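Local coordinates for beta-glucosidase (Saccharopolyspora erythraea D, PDB 5M6G), which probably hydrolyses terminal, non-reducing beta-D-glucosyl residues with release of beta-D-glucose, as a member of glycosyl hydrolase family 3, at residues A[56-61]-A[120-125]; A[182-187]-A[202-207]; A[248-253]-A[257-262]. All coordinates share one frame; numbering follows the deposited sequence. Where two conformers were deposited one is given.

Contact 1. Residues A[56-61]-A[120-125]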
# COMPACT_ATOMS: atom_id res chain seq x y z
N ALA A 56 -4.72 -4.21 -35.19
CA ALA A 56 -4.62 -4.65 -36.58
C ALA A 56 -3.32 -4.19 -37.22
O ALA A 56 -2.80 -4.87 -38.12
CB ALA A 56 -5.81 -4.14 -37.39
N ARG A 57 -2.76 -3.07 -36.75
CA ARG A 57 -1.53 -2.51 -37.30
C ARG A 57 -0.27 -2.99 -36.59
O ARG A 57 0.84 -2.69 -37.06
CB ARG A 57 -1.60 -0.98 -37.24
CG ARG A 57 -2.81 -0.40 -37.95
CD ARG A 57 -3.03 1.05 -37.62
NE ARG A 57 -4.29 1.53 -38.18
CZ ARG A 57 -4.43 1.98 -39.42
NH1 ARG A 57 -3.38 2.01 -40.23
NH2 ARG A 57 -5.61 2.39 -39.85
N MET A 58 -0.39 -3.72 -35.48
CA MET A 58 0.78 -4.08 -34.70
C MET A 58 1.41 -5.37 -35.19
O MET A 58 0.72 -6.34 -35.53
CB MET A 58 0.39 -4.24 -33.22
CG MET A 58 -0.02 -2.93 -32.58
SD MET A 58 -0.75 -3.17 -30.93
CE MET A 58 0.70 -3.46 -29.92
N SER A 59 2.74 -5.37 -35.23
CA SER A 59 3.49 -6.61 -35.39
C SER A 59 3.47 -7.39 -34.09
O SER A 59 3.16 -6.87 -33.02
CB SER A 59 4.94 -6.32 -35.76
OG SER A 59 5.59 -5.63 -34.70
N LEU A 60 3.80 -8.68 -34.19
CA LEU A 60 3.95 -9.48 -32.98
C LEU A 60 4.93 -8.82 -32.01
O LEU A 60 4.67 -8.75 -30.81
CB LEU A 60 4.40 -10.90 -33.33
CG LEU A 60 4.69 -11.78 -32.10
CD1 LEU A 60 3.50 -11.82 -31.17
CD2 LEU A 60 5.09 -13.18 -32.54
N ASP A 61 6.04 -8.29 -32.54
CA ASP A 61 7.02 -7.65 -31.67
C ASP A 61 6.43 -6.43 -30.96
O ASP A 61 6.75 -6.18 -29.79
CB ASP A 61 8.27 -7.24 -32.46
CG ASP A 61 9.18 -8.42 -32.75
OD1 ASP A 61 8.77 -9.56 -32.46
OD2 ASP A 61 10.29 -8.21 -33.26
N LEU A 120 4.16 3.62 -34.16
CA LEU A 120 2.74 3.69 -33.81
C LEU A 120 2.45 4.76 -32.77
O LEU A 120 1.30 5.19 -32.65
CB LEU A 120 2.24 2.34 -33.29
CG LEU A 120 2.28 1.22 -34.34
CD1 LEU A 120 1.96 -0.12 -33.69
CD2 LEU A 120 1.30 1.52 -35.44
N GLY A 121 3.46 5.20 -32.03
CA GLY A 121 3.25 6.25 -31.04
C GLY A 121 2.35 5.84 -29.89
O GLY A 121 1.61 6.67 -29.36
N ILE A 122 2.38 4.56 -29.51
CA ILE A 122 1.59 4.08 -28.37
C ILE A 122 2.14 4.69 -27.09
O ILE A 122 3.30 4.44 -26.74
CB ILE A 122 1.60 2.55 -28.27
CG1 ILE A 122 0.95 1.93 -29.50
CG2 ILE A 122 0.90 2.11 -26.98
CD1 ILE A 122 1.00 0.40 -29.49
N PRO A 123 1.36 5.47 -26.35
CA PRO A 123 1.90 6.12 -25.16
C PRO A 123 2.21 5.09 -24.08
O PRO A 123 1.60 4.02 -24.00
CB PRO A 123 0.79 7.08 -24.73
CG PRO A 123 -0.45 6.49 -25.29
CD PRO A 123 -0.07 5.75 -26.54
N LEU A 124 3.22 5.43 -23.29
CA LEU A 124 3.60 4.62 -22.14
C LEU A 124 2.57 4.77 -21.02
O LEU A 124 1.94 5.82 -20.87
CB LEU A 124 4.96 5.08 -21.64
CG LEU A 124 5.86 4.14 -20.86
CD1 LEU A 124 6.30 3.00 -21.76
CD2 LEU A 124 7.05 4.94 -20.39
N ILE A 125 2.42 3.71 -20.23
CA ILE A 125 1.72 3.80 -18.94
C ILE A 125 2.77 3.60 -17.85
O ILE A 125 3.65 2.73 -17.96
CB ILE A 125 0.56 2.78 -18.84
CG1 ILE A 125 -0.35 3.08 -17.65
CG2 ILE A 125 1.07 1.33 -18.78
CD1 ILE A 125 -1.60 2.20 -17.61
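Met58 and Leu120 meet through the flank of one chain and the branch of the other: CG of Met58 lies 3.6 Å from CD1 of Leu120, so the leucine touches the methionine near its root. The two side chains run at a slant to each other. Met58 then goes on past Leu120 to a second partner, its terminal methyl CE coming to 3.9 Å from CD1 of Ile122, and here the chains cross at roughly a right angle. The bend behind this second touch lies at the far end of Met58, where a chi3 of 78° turns CE out of line with the extended part of the chain. A flexible, unbranched methionine suits the place because its root and its tip can serve two different residues, whereas Leu120 and Ile122 each offer Met58 one delta methyl. Ile122 has its CG1 anti to its own carbonyl carbon (chi1 -63°), and its chain is straight beyond that, which carries CD1 forward to the methionine.

The other methyl of Leu120 faces Arg57, a looser touch at the border in which CB of Arg57 lies 4.2 Å from CD2 of Leu120. Only the root of the arginine takes part, since the guanidinium end turns away and makes a salt bridge with Asp53. Ile122 also packs on Gln66 of helix 60-66. No hydrogen bond joins the two segments, and the contact is apolar packing.

Met58 sits in the short link between helix 47-57 and helix 60-66, with Ser59 as the N-cap of the latter. Its side chain also packs on Asn370 and Leu374 of helix 363-379, while segment 120-125 leads from helix 101-116 into strand 125-128 of the parallel sheet.

Contact 2. Residues A[182-187]-A[202-207]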
# COMPACT_ATOMS: atom_id res chain seq x y z
N VAL A 182 -5.79 -5.31 -1.05
CA VAL A 182 -7.03 -5.86 -0.51
C VAL A 182 -6.76 -7.18 0.22
O VAL A 182 -7.69 -7.92 0.54
CB VAL A 182 -8.08 -6.02 -1.62
CG1 VAL A 182 -8.31 -4.66 -2.32
CG2 VAL A 182 -7.68 -7.10 -2.63
N CYS A 183 -5.48 -7.47 0.47
CA CYS A 183 -5.04 -8.55 1.33
C CYS A 183 -5.81 -8.57 2.64
O CYS A 183 -6.00 -7.52 3.28
CB CYS A 183 -3.54 -8.39 1.59
SG CYS A 183 -2.95 -6.66 2.10
N VAL A 184 -6.24 -9.76 3.05
CA VAL A 184 -6.89 -9.98 4.34
C VAL A 184 -5.84 -10.65 5.22
O VAL A 184 -5.58 -11.85 5.08
CB VAL A 184 -8.15 -10.84 4.19
CG1 VAL A 184 -8.77 -11.09 5.54
CG2 VAL A 184 -9.14 -10.15 3.26
N ALA A 185 -5.24 -9.89 6.13
CA ALA A 185 -4.10 -10.38 6.90
C ALA A 185 -4.61 -11.22 8.07
O ALA A 185 -5.24 -10.69 9.00
CB ALA A 185 -3.25 -9.21 7.40
N ARG A 186 -4.34 -12.52 8.03
CA ARG A 186 -4.79 -13.46 9.05
C ARG A 186 -3.70 -13.86 10.04
O ARG A 186 -4.01 -14.54 11.02
CB ARG A 186 -5.35 -14.73 8.40
CG ARG A 186 -6.37 -14.48 7.31
CD ARG A 186 -7.73 -14.15 7.87
NE ARG A 186 -8.36 -15.30 8.52
CZ ARG A 186 -9.46 -15.21 9.26
NH1 ARG A 186 -10.00 -16.29 9.82
NH2 ARG A 186 -10.04 -14.02 9.44
N ASP A 187 -2.44 -13.48 9.82
CA ASP A 187 -1.35 -13.86 10.71
C ASP A 187 -0.44 -12.66 10.94
O ASP A 187 0.33 -12.27 10.05
CB ASP A 187 -0.57 -15.05 10.15
CG ASP A 187 0.32 -15.70 11.20
OD1 ASP A 187 1.07 -14.98 11.88
OD2 ASP A 187 0.26 -16.95 11.34
N GLU A 202 -14.95 -8.54 5.35
CA GLU A 202 -15.73 -7.30 5.46
C GLU A 202 -14.83 -6.08 5.44
O GLU A 202 -15.12 -5.09 4.76
CB GLU A 202 -16.56 -7.33 6.75
CG GLU A 202 -16.75 -5.94 7.40
CD GLU A 202 -16.47 -5.93 8.92
OE1 GLU A 202 -16.81 -6.91 9.61
OE2 GLU A 202 -15.91 -4.93 9.41
N ASN A 203 -13.75 -6.11 6.22
CA ASN A 203 -12.88 -4.95 6.35
C ASN A 203 -12.36 -4.53 4.99
O ASN A 203 -12.65 -3.43 4.51
CB ASN A 203 -11.71 -5.26 7.31
CG ASN A 203 -12.16 -5.50 8.76
OD1 ASN A 203 -13.12 -4.88 9.23
ND2 ASN A 203 -11.45 -6.38 9.48
N ALA A 204 -11.60 -5.42 4.35
CA ALA A 204 -10.99 -5.08 3.08
C ALA A 204 -12.05 -4.76 2.03
O ALA A 204 -11.89 -3.81 1.26
CB ALA A 204 -10.09 -6.22 2.61
N SER A 205 -13.13 -5.54 1.97
CA SER A 205 -14.15 -5.31 0.95
C SER A 205 -14.73 -3.90 1.06
O SER A 205 -14.88 -3.20 0.05
CB SER A 205 -15.26 -6.35 1.05
OG SER A 205 -14.77 -7.64 0.73
N ALA A 206 -15.06 -3.47 2.28
CA ALA A 206 -15.59 -2.13 2.45
C ALA A 206 -14.59 -1.07 2.03
O ALA A 206 -14.97 -0.04 1.46
CB ALA A 206 -16.01 -1.92 3.90
N MET A 207 -13.30 -1.32 2.25
CA MET A 207 -12.30 -0.30 1.97
C MET A 207 -11.81 -0.33 0.52
O MET A 207 -10.91 0.43 0.17
CB MET A 207 -11.13 -0.42 2.94
CG MET A 207 -11.54 -0.27 4.40
SD MET A 207 -12.45 1.27 4.70
CE MET A 207 -12.32 1.35 6.50
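Ala204 is the helix residue that meets segment 182-187, and the reason becomes plain on following helix 201-206 through its turns. Glu202 opens the segment, its carbonyl O accepting the helical bond from the N of Ala206. At Ala204 the CB points toward the neighbouring loop. Ala204 CB stands 3.6 Å from Val182 O and 4.1 Å from Val184 CG2, so one methyl is held against both backbone and side chain. The alpha carbons of Val182 and Ala204 are 5.4 Å apart, a close approach that a small residue such as alanine suits well. Val184 has CG1 anti to its backbone N (chi1 178°), which leaves CG2 to face the alanine.

Ser205, next along, has its CB pointing away from the loop, and its hydroxyl bonds back to the carbonyl O of Ser201. Ala206 lies farther round the helix, and Met207 ends the segment with its N bonded to the O of Asn203 at 3.2 Å.

This is plain buried packing of a short helix on the long loop that follows strand 176-177 of the TIM-barrel-type N-terminal domain. The same loop carries the Cys181-Cys183 disulfide, with the side chain of Cys183 about 8 Å from the bound sorbitol, whose pocket is probably the active site, as in other members of the family.

Contact 3. Residues A[248-253]-A[257-262]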
# COMPACT_ATOMS: atom_id res chain seq x y z
N THR A 248 -0.22 -20.56 1.06
CA THR A 248 -1.53 -20.46 1.69
C THR A 248 -2.21 -21.82 1.59
O THR A 248 -2.65 -22.22 0.50
CB THR A 248 -2.35 -19.36 1.05
OG1 THR A 248 -1.74 -18.10 1.35
CG2 THR A 248 -3.77 -19.36 1.59
N GLU A 249 -2.29 -22.53 2.70
CA GLU A 249 -2.70 -23.93 2.71
C GLU A 249 -4.09 -24.01 3.31
O GLU A 249 -4.26 -24.29 4.50
CB GLU A 249 -1.69 -24.76 3.49
CG GLU A 249 -0.24 -24.45 3.12
CD GLU A 249 0.74 -25.24 3.98
OE1 GLU A 249 0.74 -26.49 3.87
OE2 GLU A 249 1.49 -24.62 4.77
N ILE A 250 -5.10 -23.74 2.48
CA ILE A 250 -6.49 -23.67 2.91
C ILE A 250 -7.38 -24.24 1.80
O ILE A 250 -6.97 -24.36 0.64
CB ILE A 250 -6.94 -22.22 3.25
CG1 ILE A 250 -6.94 -21.36 1.99
CG2 ILE A 250 -6.03 -21.59 4.31
CD1 ILE A 250 -7.36 -19.91 2.27
N SER A 251 -8.60 -24.60 2.17
CA SER A 251 -9.53 -25.13 1.19
C SER A 251 -9.92 -24.05 0.18
O SER A 251 -9.76 -22.85 0.42
CB SER A 251 -10.79 -25.65 1.87
OG SER A 251 -11.52 -24.56 2.40
N GLU A 252 -10.44 -24.49 -0.97
CA GLU A 252 -10.98 -23.52 -1.92
C GLU A 252 -12.13 -22.74 -1.30
O GLU A 252 -12.28 -21.53 -1.55
CB GLU A 252 -11.42 -24.20 -3.21
CG GLU A 252 -11.89 -23.17 -4.23
CD GLU A 252 -12.05 -23.74 -5.61
OE1 GLU A 252 -11.67 -24.91 -5.82
OE2 GLU A 252 -12.54 -23.00 -6.49
N GLN A 253 -12.94 -23.40 -0.47
CA GLN A 253 -14.00 -22.68 0.24
C GLN A 253 -13.42 -21.57 1.11
O GLN A 253 -13.93 -20.44 1.10
CB GLN A 253 -14.82 -23.65 1.10
CG GLN A 253 -15.98 -22.96 1.79
CD GLN A 253 -16.78 -23.90 2.67
OE1 GLN A 253 -16.46 -25.09 2.79
NE2 GLN A 253 -17.83 -23.37 3.29
N GLU A 257 -14.13 -17.71 0.64
CA GLU A 257 -14.92 -17.00 1.64
C GLU A 257 -14.15 -15.89 2.35
O GLU A 257 -14.75 -14.88 2.72
CB GLU A 257 -15.47 -18.00 2.67
CG GLU A 257 -16.48 -18.97 2.09
CD GLU A 257 -17.08 -19.87 3.14
OE1 GLU A 257 -16.53 -19.92 4.25
OE2 GLU A 257 -18.10 -20.54 2.84
N ILE A 258 -12.84 -16.05 2.53
CA ILE A 258 -12.04 -15.07 3.26
C ILE A 258 -11.29 -14.11 2.33
O ILE A 258 -11.38 -12.90 2.48
CB ILE A 258 -11.06 -15.78 4.22
CG1 ILE A 258 -11.82 -16.66 5.21
CG2 ILE A 258 -10.18 -14.75 4.94
CD1 ILE A 258 -10.93 -17.35 6.24
N HIS A 259 -10.56 -14.64 1.34
CA HIS A 259 -9.59 -13.84 0.61
C HIS A 259 -10.10 -13.30 -0.71
O HIS A 259 -9.67 -12.22 -1.14
CB HIS A 259 -8.31 -14.66 0.38
CG HIS A 259 -7.68 -15.15 1.64
ND1 HIS A 259 -6.83 -14.36 2.39
CD2 HIS A 259 -7.80 -16.32 2.32
CE1 HIS A 259 -6.44 -15.04 3.46
NE2 HIS A 259 -7.02 -16.22 3.44
N LEU A 260 -11.00 -14.02 -1.37
CA LEU A 260 -11.55 -13.62 -2.65
C LEU A 260 -12.52 -12.43 -2.61
O LEU A 260 -12.51 -11.63 -3.55
CB LEU A 260 -12.25 -14.82 -3.29
CG LEU A 260 -12.60 -14.61 -4.77
CD1 LEU A 260 -11.33 -14.41 -5.61
CD2 LEU A 260 -13.42 -15.78 -5.27
N PRO A 261 -13.38 -12.28 -1.59
CA PRO A 261 -14.46 -11.27 -1.68
C PRO A 261 -13.96 -9.86 -1.92
O PRO A 261 -14.60 -9.11 -2.68
CB PRO A 261 -15.17 -11.40 -0.32
CG PRO A 261 -15.01 -12.85 0.00
CD PRO A 261 -13.59 -13.16 -0.43
N PRO A 262 -12.85 -9.42 -1.30
CA PRO A 262 -12.38 -8.05 -1.61
C PRO A 262 -12.02 -7.86 -3.07
O PRO A 262 -12.18 -6.75 -3.59
CB PRO A 262 -11.16 -7.89 -0.70
CG PRO A 262 -11.46 -8.77 0.46
CD PRO A 262 -12.07 -9.99 -0.19
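Gln253 and Glu257 are bonded twice, once through the backbone and once through their side chains. The N of Glu257 donates to the O of Gln253 at 2.8 Å, the i to i+4 bond of helix 252-259, and the side chains follow the same spacing.

From CB, Gln253 sends its CG anti to the backbone N (chi1 -177°) and stays extended beyond it, which brings it obliquely across the side chain of Glu257. Gln253 CG lies 3.4 Å from Glu257 OE2, and Gln253 CD is 3.6 Å from Glu257 OE2. At the tip, NE2 of Gln253 donates to OE2 of Glu257 at 2.9 Å, and the bond is nearly straight, with an N-H...O angle of 168°. The oxygen lies in the amide plane of Gln253; the donor comes from above the carboxylate plane, and the amide and carboxylate planes are 85° apart. Both residues have chains long enough to join one helical turn apart on the exposed side.

A second touch lies farther in. CD1 of Ile250 comes to 3.6 Å from CD2 of His259, approaching the ring obliquely, while CG2 of the preceding Ile258 lies over the centre of one ring face. Ile250, just before the helix begins, thus brings its apolar end to the buried imidazole of His259. Ser251 is the N-cap, its OG bonding to the N of Glu254, and the carbonyl of Ile250 is bonded by Trp281 and Asn282.

Chemically, the outer pair joins an amide to a carboxylate, and the glutamate, if ionised as expected at the surface, gains a neutral donor. Such an i to i+4 side-chain bond is consistent with support of the exposed helical turn, whereas the Ile250-His259 touch is van der Waals packing.

From the N terminus, contact 1 comes first: it closes a loop of 58 residues, bringing the link after helix 47-57 up to the run that enters strand 125-128. Contact 2 then closes a shorter loop, with 14 residues between its segments, and contact 3 is local, with three between, joining the start of helix 252-259 to its far end. The three follow in series, none enclosing or crossing another. Contact 1 is remote, its centre about 37 Å and about 38 Å from those of contacts 2 and 3. Those two touch: Ala204 CB lies 3.6 Å from Pro262 CG, tying helix 201-206 to helix 261-268, and Val184 CG2 packs 3.6 Å from Ile258 O, joining the loop to helix 252-259.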